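Local coordinates for protein shikimate dehydrogenase (NADP(+)) (Thermus thermophilus, PDB 2D5C) that catalyses the reversible NADPH-linked reduction of 3-dehydroshikimate to shikimate, a step on the chorismate route to the aromatic amino acids, at residues V176-V181 with V203-R208; T227-L232 with A256-L261. All blocks are in the same frame, centred on the assembly; numbering follows the deposited sequence.

Contact 1. Residues V176-V181 with V203-R208; sequences VNATRV and VDLVYR
Two neighbouring parallel strands of the Rossmann-type NADP-binding domain end here, and the turn after the second strand carries NADP(+)-binding Leu205 and shikimate-binding Tyr207. Val176 pairs with Val203 and Asn177 with Asp204. Backbone bonds set the register: Asn177 N gives its hydrogen to Val203 O at 2.8 Å, and Leu205 N reaches Asn177 O at 3.2 Å, both nearly along the C=O axis.

At the last pair the side chains join in. Asn177 and Asp204 lie side by side on one face of the sheet, each with CG anti to its backbone N, their amide and carboxylate planes turned 69° apart. Asn177 ND2 donates close to its own amide plane to Asp204 OD1 at 2.8 Å, arriving above the carboxylate plane. The same OD1 takes Val206 N at 2.9 Å, an Asx turn that bends the chain off the strand. Asn177 OD1 makes a matching Asx turn with Thr179 N and also accepts from Thr179 OG1, which sits in the carbonyl plane on a lone pair; Thr179 OG1 in turn receives Val181 N, an ST turn. An alanine here in place of Asn177 would lose the bond to Asp204 OD1 and the acceptor of both Thr179 donors, and would probably loosen the turn through 177-181 and its tie to the neighbouring strand.

Apolar contacts are looser. On the opposite face Val176 CG2 approaches Val203 CB, with Phe104 of helix 100-110 touching both valines. Leu205 sets CD1 4.0 Å from Ala178 CB. Separately, the Val206 CG2 methyl packs on a backbone carbonyl, 3.7 Å from Thr179 O.

Asp204 OD2 is hydrogen-bonded to Thr212 OG1 and also takes a hydrogen from a water, 2.7 Å away, whose other hydrogen goes to Val181 O.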
# COMPACT_ATOMS: atom_id res chain seq x y z
N VAL A 176 26.51 -7.90 16.62
CA VAL A 176 25.47 -8.48 15.78
C VAL A 176 26.06 -9.15 14.55
O VAL A 176 26.79 -8.51 13.79
CB VAL A 176 24.45 -7.40 15.30
CG1 VAL A 176 23.37 -8.05 14.45
CG2 VAL A 176 23.82 -6.71 16.49
N ASN A 177 25.77 -10.43 14.35
CA ASN A 177 26.27 -11.06 13.14
C ASN A 177 25.28 -10.88 12.01
O ASN A 177 24.18 -11.43 12.05
CB ASN A 177 26.51 -12.56 13.32
CG ASN A 177 26.90 -13.23 12.01
OD1 ASN A 177 27.70 -12.68 11.24
ND2 ASN A 177 26.34 -14.41 11.74
N ALA A 178 25.67 -10.08 11.02
CA ALA A 178 24.84 -9.82 9.85
C ALA A 178 25.57 -10.35 8.62
O ALA A 178 25.33 -9.89 7.50
CB ALA A 178 24.57 -8.30 9.72
N THR A 179 26.47 -11.31 8.82
CA THR A 179 27.17 -11.92 7.70
C THR A 179 26.47 -13.25 7.50
O THR A 179 25.63 -13.64 8.31
CB THR A 179 28.66 -12.23 8.01
OG1 THR A 179 28.74 -13.37 8.89
CG2 THR A 179 29.36 -11.04 8.64
N ARG A 180 26.80 -13.97 6.44
CA ARG A 180 26.18 -15.27 6.27
C ARG A 180 27.11 -16.37 6.79
O ARG A 180 26.85 -17.56 6.58
CB ARG A 180 25.81 -15.52 4.81
CG ARG A 180 24.66 -14.63 4.35
CD ARG A 180 23.98 -15.22 3.13
NE ARG A 180 24.88 -15.32 1.98
CZ ARG A 180 24.92 -16.36 1.16
NH1 ARG A 180 24.11 -17.39 1.36
NH2 ARG A 180 25.77 -16.37 0.14
N VAL A 181 28.19 -15.98 7.46
CA VAL A 181 29.12 -16.96 8.02
C VAL A 181 28.36 -17.70 9.11
O VAL A 181 27.77 -17.09 10.00
CB VAL A 181 30.39 -16.31 8.63
CG1 VAL A 181 31.28 -17.40 9.25
CG2 VAL A 181 31.17 -15.57 7.56
N VAL A 203 23.79 -10.91 19.03
CA VAL A 203 22.60 -11.29 18.29
C VAL A 203 23.04 -11.85 16.94
O VAL A 203 23.95 -11.30 16.32
CB VAL A 203 21.68 -10.07 18.04
CG1 VAL A 203 20.43 -10.50 17.29
CG2 VAL A 203 21.31 -9.42 19.39
N ASP A 204 22.43 -12.95 16.52
CA ASP A 204 22.79 -13.55 15.23
C ASP A 204 21.55 -13.57 14.34
O ASP A 204 20.50 -14.04 14.75
CB ASP A 204 23.32 -14.99 15.43
CG ASP A 204 24.12 -15.51 14.23
OD1 ASP A 204 23.95 -14.96 13.12
OD2 ASP A 204 24.92 -16.47 14.38
N LEU A 205 21.68 -13.04 13.12
CA LEU A 205 20.57 -13.04 12.18
C LEU A 205 20.42 -14.42 11.53
O LEU A 205 19.35 -14.75 11.03
CB LEU A 205 20.79 -11.97 11.09
CG LEU A 205 21.03 -10.53 11.54
CD1 LEU A 205 20.82 -9.57 10.37
CD2 LEU A 205 20.08 -10.20 12.66
N VAL A 206 21.51 -15.19 11.51
CA VAL A 206 21.49 -16.54 10.95
C VAL A 206 20.72 -17.40 11.95
O VAL A 206 21.03 -17.39 13.16
CB VAL A 206 22.91 -17.14 10.80
CG1 VAL A 206 22.83 -18.64 10.47
CG2 VAL A 206 23.68 -16.40 9.71
N TYR A 207 19.72 -18.13 11.47
CA TYR A 207 18.93 -19.00 12.34
C TYR A 207 18.90 -20.46 11.85
O TYR A 207 18.05 -21.24 12.27
CB TYR A 207 17.51 -18.45 12.53
CG TYR A 207 16.75 -18.20 11.25
CD1 TYR A 207 16.22 -19.25 10.52
CD2 TYR A 207 16.59 -16.90 10.76
CE1 TYR A 207 15.54 -19.03 9.32
CE2 TYR A 207 15.92 -16.66 9.57
CZ TYR A 207 15.40 -17.73 8.85
OH TYR A 207 14.74 -17.49 7.67
N ARG A 208 19.83 -20.79 10.96
CA ARG A 208 19.98 -22.16 10.45
C ARG A 208 21.47 -22.48 10.46
O ARG A 208 22.21 -22.08 9.56
CB ARG A 208 19.45 -22.30 9.02
CG ARG A 208 17.95 -22.48 8.91
CD ARG A 208 17.56 -22.87 7.48
NE ARG A 208 16.14 -23.19 7.35
CZ ARG A 208 15.55 -24.25 7.90
NH1 ARG A 208 16.26 -25.11 8.62
NH2 ARG A 208 14.25 -24.45 7.74
O HOH W 1 26.29 -17.73 12.39

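Contact 2. Residues T227-L232 with A256-L261; sequences TGLPML and AARRAL. With SO4 (sulfate ion), chain D.
Arg258 leans from the C-terminal helix 250-260 toward the start of helix 229-244, and its chain is the one to follow. CB already rests 3.9 Å from Leu229 CD1. CG, anti to the backbone N (chi1 -168°), runs past the same methyl, and the chain then bends at chi3 (-64°), which folds the guanidinium back over Leu229. There CD1 sits 3.4 Å above the guanidinium plane, displaced toward its rim, with CZ 3.7 Å away and NH1 nearest at 3.5 Å. At the tip, NH2 points along the guanidinium plane to a sulfate, reaching O1 at 3.2 Å, and also forms a salt bridge with Glu254 one turn earlier on its own helix.

The sulfate, probably picked up from the crystallisation liquor, spans the two segments. Thr227 holds it too: OG1 donates to the same O1, and the backbone N meets O4 at 2.8 Å. That OG1 also accepts a weak capping bond from Leu229 N, just where helix 229-244 begins.

Behind this polar edge the helices meet through leucine methyls against the small Ala257: Leu229 CD2 and Leu232 CD2 both lie 4.4 Å from its CB. Gly228, beside the helix start, binds NADP(+), and the Leu232 side chain lies about 4 Å from the bound shikimate, so this packing adjoins the active-site cleft.

Directly, the segments meet by apolar packing and by a methyl over the guanidinium face; the polar link runs through the sulfate, and Arg258 would probably remain charged between that anion and Glu254.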
# COMPACT_ATOMS: atom_id res chain seq x y z
N THR A 227 18.70 -15.27 19.46
CA THR A 227 18.76 -15.95 18.17
C THR A 227 18.14 -15.04 17.12
O THR A 227 17.69 -13.94 17.43
CB THR A 227 17.97 -17.27 18.17
OG1 THR A 227 16.57 -16.97 18.31
CG2 THR A 227 18.42 -18.18 19.33
N GLY A 228 18.12 -15.51 15.88
CA GLY A 228 17.58 -14.71 14.79
C GLY A 228 16.07 -14.83 14.64
O GLY A 228 15.48 -14.13 13.82
N LEU A 229 15.43 -15.68 15.43
CA LEU A 229 13.99 -15.85 15.30
C LEU A 229 13.16 -14.62 15.71
O LEU A 229 12.18 -14.28 15.03
CB LEU A 229 13.50 -17.08 16.08
CG LEU A 229 13.94 -18.46 15.59
CD1 LEU A 229 13.13 -19.53 16.33
CD2 LEU A 229 13.74 -18.59 14.09
N PRO A 230 13.51 -13.96 16.83
CA PRO A 230 12.71 -12.79 17.20
C PRO A 230 12.68 -11.73 16.09
O PRO A 230 11.63 -11.15 15.81
CB PRO A 230 13.38 -12.31 18.48
CG PRO A 230 13.84 -13.61 19.10
CD PRO A 230 14.44 -14.32 17.91
N MET A 231 13.83 -11.46 15.46
CA MET A 231 13.87 -10.47 14.38
C MET A 231 13.07 -10.98 13.18
O MET A 231 12.35 -10.21 12.53
CB MET A 231 15.31 -10.20 13.93
CG MET A 231 15.42 -9.15 12.83
SD MET A 231 17.15 -8.82 12.38
CE MET A 231 16.96 -7.87 10.85
N LEU A 232 13.18 -12.27 12.89
CA LEU A 232 12.46 -12.84 11.76
C LEU A 232 10.95 -12.63 11.95
O LEU A 232 10.24 -12.23 11.02
CB LEU A 232 12.76 -14.34 11.64
CG LEU A 232 12.09 -15.07 10.47
CD1 LEU A 232 12.54 -14.48 9.16
CD2 LEU A 232 12.44 -16.56 10.53
N ALA A 256 5.65 -20.07 15.64
CA ALA A 256 5.34 -20.80 14.42
C ALA A 256 6.60 -21.12 13.61
O ALA A 256 6.69 -22.17 12.99
CB ALA A 256 4.36 -19.99 13.57
N ALA A 257 7.56 -20.20 13.61
CA ALA A 257 8.80 -20.42 12.86
C ALA A 257 9.65 -21.45 13.57
O ALA A 257 10.33 -22.27 12.95
CB ALA A 257 9.57 -19.12 12.72
N ARG A 258 9.61 -21.40 14.90
CA ARG A 258 10.37 -22.30 15.73
C ARG A 258 9.93 -23.74 15.44
O ARG A 258 10.76 -24.63 15.25
CB ARG A 258 10.15 -21.95 17.21
CG ARG A 258 11.11 -22.62 18.18
CD ARG A 258 10.82 -22.21 19.62
NE ARG A 258 11.04 -20.78 19.86
CZ ARG A 258 12.22 -20.18 19.81
NH1 ARG A 258 13.32 -20.87 19.52
NH2 ARG A 258 12.31 -18.88 20.06
N ARG A 259 8.63 -23.95 15.38
CA ARG A 259 8.09 -25.27 15.12
C ARG A 259 8.32 -25.71 13.68
O ARG A 259 8.28 -26.91 13.37
CB ARG A 259 6.60 -25.30 15.44
CG ARG A 259 6.30 -24.93 16.89
CD ARG A 259 4.81 -24.83 17.16
NE ARG A 259 4.14 -23.90 16.25
CZ ARG A 259 2.89 -23.47 16.40
NH1 ARG A 259 2.17 -23.88 17.43
NH2 ARG A 259 2.37 -22.63 15.52
N ALA A 260 8.57 -24.76 12.79
CA ALA A 260 8.79 -25.06 11.38
C ALA A 260 10.21 -25.48 11.01
O ALA A 260 10.42 -26.07 9.95
CB ALA A 260 8.36 -23.86 10.53
N LEU A 261 11.20 -25.17 11.85
CA LEU A 261 12.56 -25.57 11.52
C LEU A 261 12.87 -26.97 12.05
O LEU A 261 13.95 -27.18 12.63
CB LEU A 261 13.59 -24.55 12.06
CG LEU A 261 13.52 -23.90 13.44
CD1 LEU A 261 13.59 -24.93 14.56
CD2 LEU A 261 14.69 -22.93 13.56
S SO4 D . 15.73 -16.58 21.91
O1 SO4 D . 14.99 -17.20 20.61
O2 SO4 D . 14.70 -15.86 22.63
O3 SO4 D . 16.28 -17.54 22.61
O4 SO4 D . 16.65 -15.63 21.34

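The two contacts come in series along the chain, contact 1 closing at Arg208 before contact 2 opens at Thr227, and their centres are 13 Å apart. Contact 1 joins adjacent strands of the parallel sheet; contact 2 takes up the chain just past the edge strand 224-226 of that sheet and packs helix 229-244 against the C-terminal helix. They touch directly: Leu205 CD2 lies 3.2 Å from Met231 SD, and Tyr207 CZ 3.6 Å from Leu232 CD2. NADP(+)-binding Leu205 and Gly228 and shikimate-binding Tyr207 thus lie close together where the strand ends of the nucleotide domain meet helix 229-244 beside the substrate.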